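Local coordinates for glucose-6-phosphate isomerase like protein (Thermus thermophilus, PDB 1WIW), which probably interconverts sugar phosphates as a member of the phosphoglucose/phosphomannose isomerase family, at residues R173-E176 against G177-T181; Y268-L272 against Y273-P277. All blocks are in the same frame, centred on the assembly; numbering follows the deposited sequence.

How the contacts relate
Both contacts are local and lie in series along the C-terminal half of the chain, so neither nests in nor crosses the other. Contact 1 comes first, where the chain leaves strand 164-168 and enters helix 174-185; it shapes the first turns of that helix and closes no long loop. Contact 2 ends helix 251-272 and turns the chain into the loop that leads to helix 284-288. Their centres are about 20 Å apart and they do not touch, but helix 251-272 links them: Leu258, Trp259 and Met262 on it pack against contact 1, and its last turn belongs to contact 2. Each contact also reaches the second subunit.

Contact 1 (R173-E176 against G177-T181); sequences RPLE and GAVQT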
ATOM      1  N   ARG B 173       3.266   9.220  -0.838  1.00 15.20           N
ATOM      2  CA  ARG B 173       2.826   7.986  -0.196  1.00 13.68           C
ATOM      3  C   ARG B 173       3.446   6.693  -0.725  1.00 12.18           C
ATOM      4  O   ARG B 173       3.722   5.780   0.054  1.00 13.12           O
ATOM      5  CB  ARG B 173       1.294   7.894  -0.231  1.00 13.33           C
ATOM      6  CG  ARG B 173       0.580   9.004   0.553  1.00 12.98           C
ATOM      7  CD  ARG B 173       0.993   9.031   2.025  1.00 12.84           C
ATOM      8  NE  ARG B 173       0.774   7.741   2.672  1.00 10.64           N
ATOM      9  CZ  ARG B 173      -0.404   7.295   3.095  1.00 12.82           C
ATOM     10  NH1 ARG B 173      -0.493   6.096   3.661  1.00  8.82           N
ATOM     11  NH2 ARG B 173      -1.490   8.055   2.979  1.00  9.64           N
ATOM     12  N   PRO B 174       3.673   6.590  -2.046  1.00 11.33           N
ATOM     13  CA  PRO B 174       4.271   5.346  -2.551  1.00 10.17           C
ATOM     14  C   PRO B 174       5.668   5.046  -1.997  1.00  9.94           C
ATOM     15  O   PRO B 174       6.156   3.922  -2.120  1.00  8.38           O
ATOM     16  CB  PRO B 174       4.267   5.551  -4.062  1.00 11.82           C
ATOM     17  CG  PRO B 174       3.036   6.382  -4.277  1.00 10.46           C
ATOM     18  CD  PRO B 174       3.154   7.404  -3.161  1.00 11.61           C
ATOM     19  N   LEU B 175       6.311   6.042  -1.387  1.00  8.74           N
ATOM     20  CA  LEU B 175       7.643   5.827  -0.824  1.00  7.96           C
ATOM     21  C   LEU B 175       7.588   4.784   0.298  1.00  8.27           C
ATOM     22  O   LEU B 175       8.493   3.957   0.427  1.00  8.09           O
ATOM     23  CB  LEU B 175       8.228   7.137  -0.279  1.00  6.76           C
ATOM     24  CG  LEU B 175       9.548   7.009   0.507  1.00  7.05           C
ATOM     25  CD1 LEU B 175      10.631   6.391  -0.376  1.00  6.58           C
ATOM     26  CD2 LEU B 175       9.990   8.383   1.012  1.00  4.92           C
ATOM     27  N   GLU B 176       6.524   4.824   1.099  1.00  7.80           N
ATOM     28  CA  GLU B 176       6.347   3.885   2.215  1.00 10.19           C
ATOM     29  C   GLU B 176       6.477   2.440   1.743  1.00  9.92           C
ATOM     30  O   GLU B 176       7.190   1.635   2.348  1.00 10.17           O
ATOM     31  CB  GLU B 176       4.968   4.085   2.853  1.00 11.95           C
ATOM     32  CG  GLU B 176       4.758   5.477   3.414  1.00 16.79           C
ATOM     33  CD  GLU B 176       3.294   5.837   3.570  1.00 11.94           C
ATOM     34  OE1 GLU B 176       3.018   6.972   3.994  1.00 15.21           O
ATOM     35  OE2 GLU B 176       2.425   4.993   3.267  1.00 14.22           O
ATOM     36  N   GLY B 177       5.770   2.124   0.663  1.00  9.92           N
ATOM     37  CA  GLY B 177       5.811   0.785   0.110  1.00  9.45           C
ATOM     38  C   GLY B 177       7.204   0.409  -0.357  1.00  9.64           C
ATOM     39  O   GLY B 177       7.645  -0.717  -0.147  1.00  7.59           O
ATOM     40  N   ALA B 178       7.903   1.350  -0.983  1.00  6.12           N
ATOM     41  CA  ALA B 178       9.251   1.080  -1.468  1.00  7.61           C
ATOM     42  C   ALA B 178      10.214   0.825  -0.304  1.00  7.67           C
ATOM     43  O   ALA B 178      11.111  -0.017  -0.405  1.00  9.02           O
ATOM     44  CB  ALA B 178       9.751   2.253  -2.317  1.00  7.32           C
ATOM     45  N   VAL B 179      10.037   1.563   0.791  1.00  5.74           N
ATOM     46  CA  VAL B 179      10.892   1.393   1.959  1.00  5.91           C
ATOM     47  C   VAL B 179      10.543   0.094   2.677  1.00  6.97           C
ATOM     48  O   VAL B 179      11.426  -0.597   3.191  1.00  8.34           O
ATOM     49  CB  VAL B 179      10.778   2.585   2.938  1.00  6.62           C
ATOM     50  CG1 VAL B 179      11.512   2.265   4.239  1.00  4.68           C
ATOM     51  CG2 VAL B 179      11.399   3.844   2.304  1.00  5.10           C
ATOM     52  N   GLN B 180       9.256  -0.237   2.714  1.00  6.35           N
ATOM     53  CA  GLN B 180       8.818  -1.485   3.344  1.00  6.33           C
ATOM     54  C   GLN B 180       9.528  -2.623   2.613  1.00  7.57           C
ATOM     55  O   GLN B 180       9.986  -3.591   3.228  1.00  7.31           O
ATOM     56  CB  GLN B 180       7.302  -1.654   3.204  1.00  6.86           C
ATOM     57  CG  GLN B 180       6.729  -2.887   3.904  1.00  5.09           C
ATOM     58  CD  GLN B 180       5.217  -2.997   3.743  1.00  8.65           C
ATOM     59  OE1 GLN B 180       4.547  -3.702   4.506  1.00  9.46           O
ATOM     60  NE2 GLN B 180       4.677  -2.313   2.744  1.00  7.44           N
ATOM     61  N   THR B 181       9.620  -2.490   1.290  1.00  5.57           N
ATOM     62  CA  THR B 181      10.280  -3.489   0.454  1.00  6.95           C
ATOM     63  C   THR B 181      11.779  -3.565   0.732  1.00  8.21           C
ATOM     64  O   THR B 181      12.363  -4.656   0.737  1.00  9.05           O
ATOM     65  CB  THR B 181      10.035  -3.192  -1.043  1.00  6.92           C
ATOM     66  OG1 THR B 181       8.688  -3.546  -1.377  1.00  9.01           O
ATOM     67  CG2 THR B 181      10.992  -3.980  -1.932  1.00  5.13           C
TER
HETATM   68  O   HOH W   1       3.073   2.728  -0.334  1.00 18.13           O
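Val179 N donates to Leu175 O at 2.9 Å, and Gln180 N to Glu176 O at 2.8 Å. The bond from Ala178 N to Pro174 O is longer and weak, and Gly177 N gets no such direct link to Arg173 O; a water accepts weakly from Gly177 N and donates to Arg173 O, 3.1 Å away, filling the step at the start of the helix. The apolar contact is between Leu175 and Val179: CD1 of the leucine meets CG2 of the valine at 3.8 Å, the two side chains crossing at a slant. The leucine turns CG away from its backbone N (chi1 172°), which sends its end forward along the helix to the valine one turn on. Helix 251-272 covers this pair with Leu258, Trp259 and Met262. The charged pair sits at the N-terminal end. Arg173 NE lies 2.7 Å from Glu176 OE1 in a salt bridge, on the syn side of the carboxylate but 34° out of its plane, while the carboxyl carbon stays in the guanidinium plane at its edge. The pair is anchored further: Ser169 N also binds Glu176 OE1, and the carbonyls of Pro195 and Pro196 take the outer nitrogens of Arg173. Together these ties fix the rotation of both side chains against the loops around them. These are the opening turns of helix 174-185, with Pro174 near its start, following strand 164-168 of the parallel sheet in the SIS-type alpha/beta domain of the PGI/PMI family.

Contact 2 (Y268-L272 against Y273-P277); sequences YLALL and YGVDP
Leu269 and Tyr273 lie side by side one turn apart, pointing the same way. Leu269 CD1 approaches Tyr273 CE2 to 3.5 Å, and CG lies almost as near to that ring carbon. The tyrosine's CG is set opposite its carbonyl carbon (chi1 -74°), which sends the ring outward beside Leu269. Between their backbones Tyr273 N donates to Leu269 O at 3.1 Å. At Ala270 the pattern changes: its carbonyl O takes a nearly straight bond (166°) from Val275 N at 3.0 Å and a weak one from Tyr273 N. Ala270 CB packs against Val275 CG2 and, at 3.8 Å, against Pro277 CB, so the outgoing chain folds back over this small side chain. Leu271 O receives Gly274 N at 2.9 Å, the donor standing well above the carbonyl plane, and Leu271 CD2 meets Pro277 CD at 4.1 Å. Leu272, in the last turn, touches Tyr158 of helix 152-160, while Arg2 binds its carbonyl O. At its far end the Tyr273 ring carries OH to a hydrogen bond with Glu162 N, and the side chain packs on Ala208 of the second subunit. An alanine in place of Tyr273 would remove the ring and hydroxyl, and would probably leave Leu269 without its neighbour and Glu162 N without this acceptor. Gly274, with phi 69°, completes a Schellman motif: the positive phi favours glycine, the N-H groups of Gly274 and Val275 turn back to Leu271 O and Ala270 O, and apolar contacts from Val275 and Pro277 seal the helix end.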
ATOM      1  N   TYR B 268      22.228  -1.817   7.608  1.00  7.05           N
ATOM      2  CA  TYR B 268      22.736  -1.903   8.974  1.00  7.17           C
ATOM      3  C   TYR B 268      21.835  -2.740   9.883  1.00  8.26           C
ATOM      4  O   TYR B 268      22.329  -3.439  10.766  1.00  9.51           O
ATOM      5  CB  TYR B 268      22.925  -0.497   9.559  1.00  8.20           C
ATOM      6  CG  TYR B 268      24.084   0.248   8.932  1.00  9.77           C
ATOM      7  CD1 TYR B 268      23.897   1.489   8.313  1.00  7.81           C
ATOM      8  CD2 TYR B 268      25.371  -0.310   8.922  1.00  7.19           C
ATOM      9  CE1 TYR B 268      24.968   2.159   7.688  1.00  8.00           C
ATOM     10  CE2 TYR B 268      26.442   0.347   8.303  1.00  9.10           C
ATOM     11  CZ  TYR B 268      26.234   1.576   7.686  1.00  7.51           C
ATOM     12  OH  TYR B 268      27.281   2.200   7.039  1.00  9.77           O
ATOM     13  N   LEU B 269      20.523  -2.688   9.669  1.00  5.63           N
ATOM     14  CA  LEU B 269      19.623  -3.477  10.505  1.00  6.90           C
ATOM     15  C   LEU B 269      19.897  -4.966  10.287  1.00  7.58           C
ATOM     16  O   LEU B 269      19.917  -5.747  11.237  1.00  8.72           O
ATOM     17  CB  LEU B 269      18.158  -3.152  10.191  1.00  6.39           C
ATOM     18  CG  LEU B 269      17.098  -3.924  10.992  1.00  8.04           C
ATOM     19  CD1 LEU B 269      17.337  -3.766  12.495  1.00  7.82           C
ATOM     20  CD2 LEU B 269      15.721  -3.412  10.628  1.00  6.56           C
ATOM     21  N   ALA B 270      20.108  -5.361   9.035  1.00  8.94           N
ATOM     22  CA  ALA B 270      20.407  -6.757   8.733  1.00  7.37           C
ATOM     23  C   ALA B 270      21.665  -7.173   9.494  1.00  8.16           C
ATOM     24  O   ALA B 270      21.715  -8.262  10.077  1.00  8.34           O
ATOM     25  CB  ALA B 270      20.620  -6.944   7.232  1.00  9.38           C
ATOM     26  N   LEU B 271      22.675  -6.302   9.495  1.00  7.82           N
ATOM     27  CA  LEU B 271      23.918  -6.597  10.202  1.00  8.91           C
ATOM     28  C   LEU B 271      23.653  -6.757  11.697  1.00  9.56           C
ATOM     29  O   LEU B 271      24.259  -7.607  12.351  1.00 10.27           O
ATOM     30  CB  LEU B 271      24.963  -5.497   9.961  1.00 10.92           C
ATOM     31  CG  LEU B 271      25.418  -5.312   8.506  1.00 12.56           C
ATOM     32  CD1 LEU B 271      26.659  -4.424   8.460  1.00 13.76           C
ATOM     33  CD2 LEU B 271      25.732  -6.666   7.884  1.00 12.85           C
ATOM     34  N   LEU B 272      22.748  -5.948  12.239  1.00  7.77           N
ATOM     35  CA  LEU B 272      22.409  -6.053  13.657  1.00  8.57           C
ATOM     36  C   LEU B 272      21.756  -7.405  13.975  1.00  9.79           C
ATOM     37  O   LEU B 272      21.911  -7.932  15.077  1.00 10.30           O
ATOM     38  CB  LEU B 272      21.480  -4.907  14.074  1.00 10.63           C
ATOM     39  CG  LEU B 272      22.116  -3.511  14.130  1.00  9.88           C
ATOM     40  CD1 LEU B 272      21.065  -2.481  14.520  1.00 11.65           C
ATOM     41  CD2 LEU B 272      23.253  -3.506  15.139  1.00  9.82           C
ATOM     42  N   TYR B 273      21.026  -7.966  13.015  1.00  7.83           N
ATOM     43  CA  TYR B 273      20.398  -9.270  13.213  1.00  8.86           C
ATOM     44  C   TYR B 273      21.360 -10.383  12.801  1.00  9.93           C
ATOM     45  O   TYR B 273      21.040 -11.563  12.895  1.00  9.65           O
ATOM     46  CB  TYR B 273      19.107  -9.392  12.395  1.00  9.79           C
ATOM     47  CG  TYR B 273      17.951  -8.592  12.947  1.00 12.42           C
ATOM     48  CD1 TYR B 273      17.576  -8.711  14.284  1.00 10.78           C
ATOM     49  CD2 TYR B 273      17.214  -7.729  12.127  1.00 11.82           C
ATOM     50  CE1 TYR B 273      16.499  -7.998  14.795  1.00 13.13           C
ATOM     51  CE2 TYR B 273      16.130  -7.011  12.631  1.00 12.66           C
ATOM     52  CZ  TYR B 273      15.781  -7.153  13.966  1.00 13.25           C
ATOM     53  OH  TYR B 273      14.702  -6.463  14.475  1.00 14.47           O
ATOM     54  N   GLY B 274      22.538  -9.992  12.330  1.00 10.83           N
ATOM     55  CA  GLY B 274      23.533 -10.965  11.918  1.00 11.93           C
ATOM     56  C   GLY B 274      23.181 -11.754  10.673  1.00 12.36           C
ATOM     57  O   GLY B 274      23.606 -12.897  10.519  1.00 11.10           O
ATOM     58  N   VAL B 275      22.389 -11.166   9.783  1.00 12.75           N
ATOM     59  CA  VAL B 275      22.036 -11.864   8.555  1.00 13.15           C
ATOM     60  C   VAL B 275      22.609 -11.129   7.356  1.00 12.20           C
ATOM     61  O   VAL B 275      22.894  -9.929   7.418  1.00 11.33           O
ATOM     62  CB  VAL B 275      20.505 -12.006   8.373  1.00 16.23           C
ATOM     63  CG1 VAL B 275      19.931 -12.874   9.491  1.00 16.30           C
ATOM     64  CG2 VAL B 275      19.845 -10.633   8.343  1.00 16.94           C
ATOM     65  N   ASP B 276      22.793 -11.865   6.273  1.00  9.42           N
ATOM     66  CA  ASP B 276      23.338 -11.298   5.057  1.00 10.47           C
ATOM     67  C   ASP B 276      22.310 -10.355   4.434  1.00  9.46           C
ATOM     68  O   ASP B 276      21.191 -10.759   4.133  1.00  8.56           O
ATOM     69  CB  ASP B 276      23.673 -12.417   4.070  1.00 11.96           C
ATOM     70  CG  ASP B 276      24.492 -11.930   2.891  1.00 14.49           C
ATOM     71  OD1 ASP B 276      24.474 -10.713   2.612  1.00 12.52           O
ATOM     72  OD2 ASP B 276      25.149 -12.769   2.238  1.00 17.25           O
ATOM     73  N   PRO B 277      22.679  -9.079   4.245  1.00 10.06           N
ATOM     74  CA  PRO B 277      21.784  -8.079   3.648  1.00  9.79           C
ATOM     75  C   PRO B 277      21.595  -8.308   2.145  1.00 11.83           C
ATOM     76  O   PRO B 277      20.652  -7.791   1.540  1.00  9.71           O
ATOM     77  CB  PRO B 277      22.496  -6.765   3.948  1.00  9.16           C
ATOM     78  CG  PRO B 277      23.947  -7.161   3.900  1.00 12.20           C
ATOM     79  CD  PRO B 277      23.961  -8.473   4.647  1.00  9.39           C
TER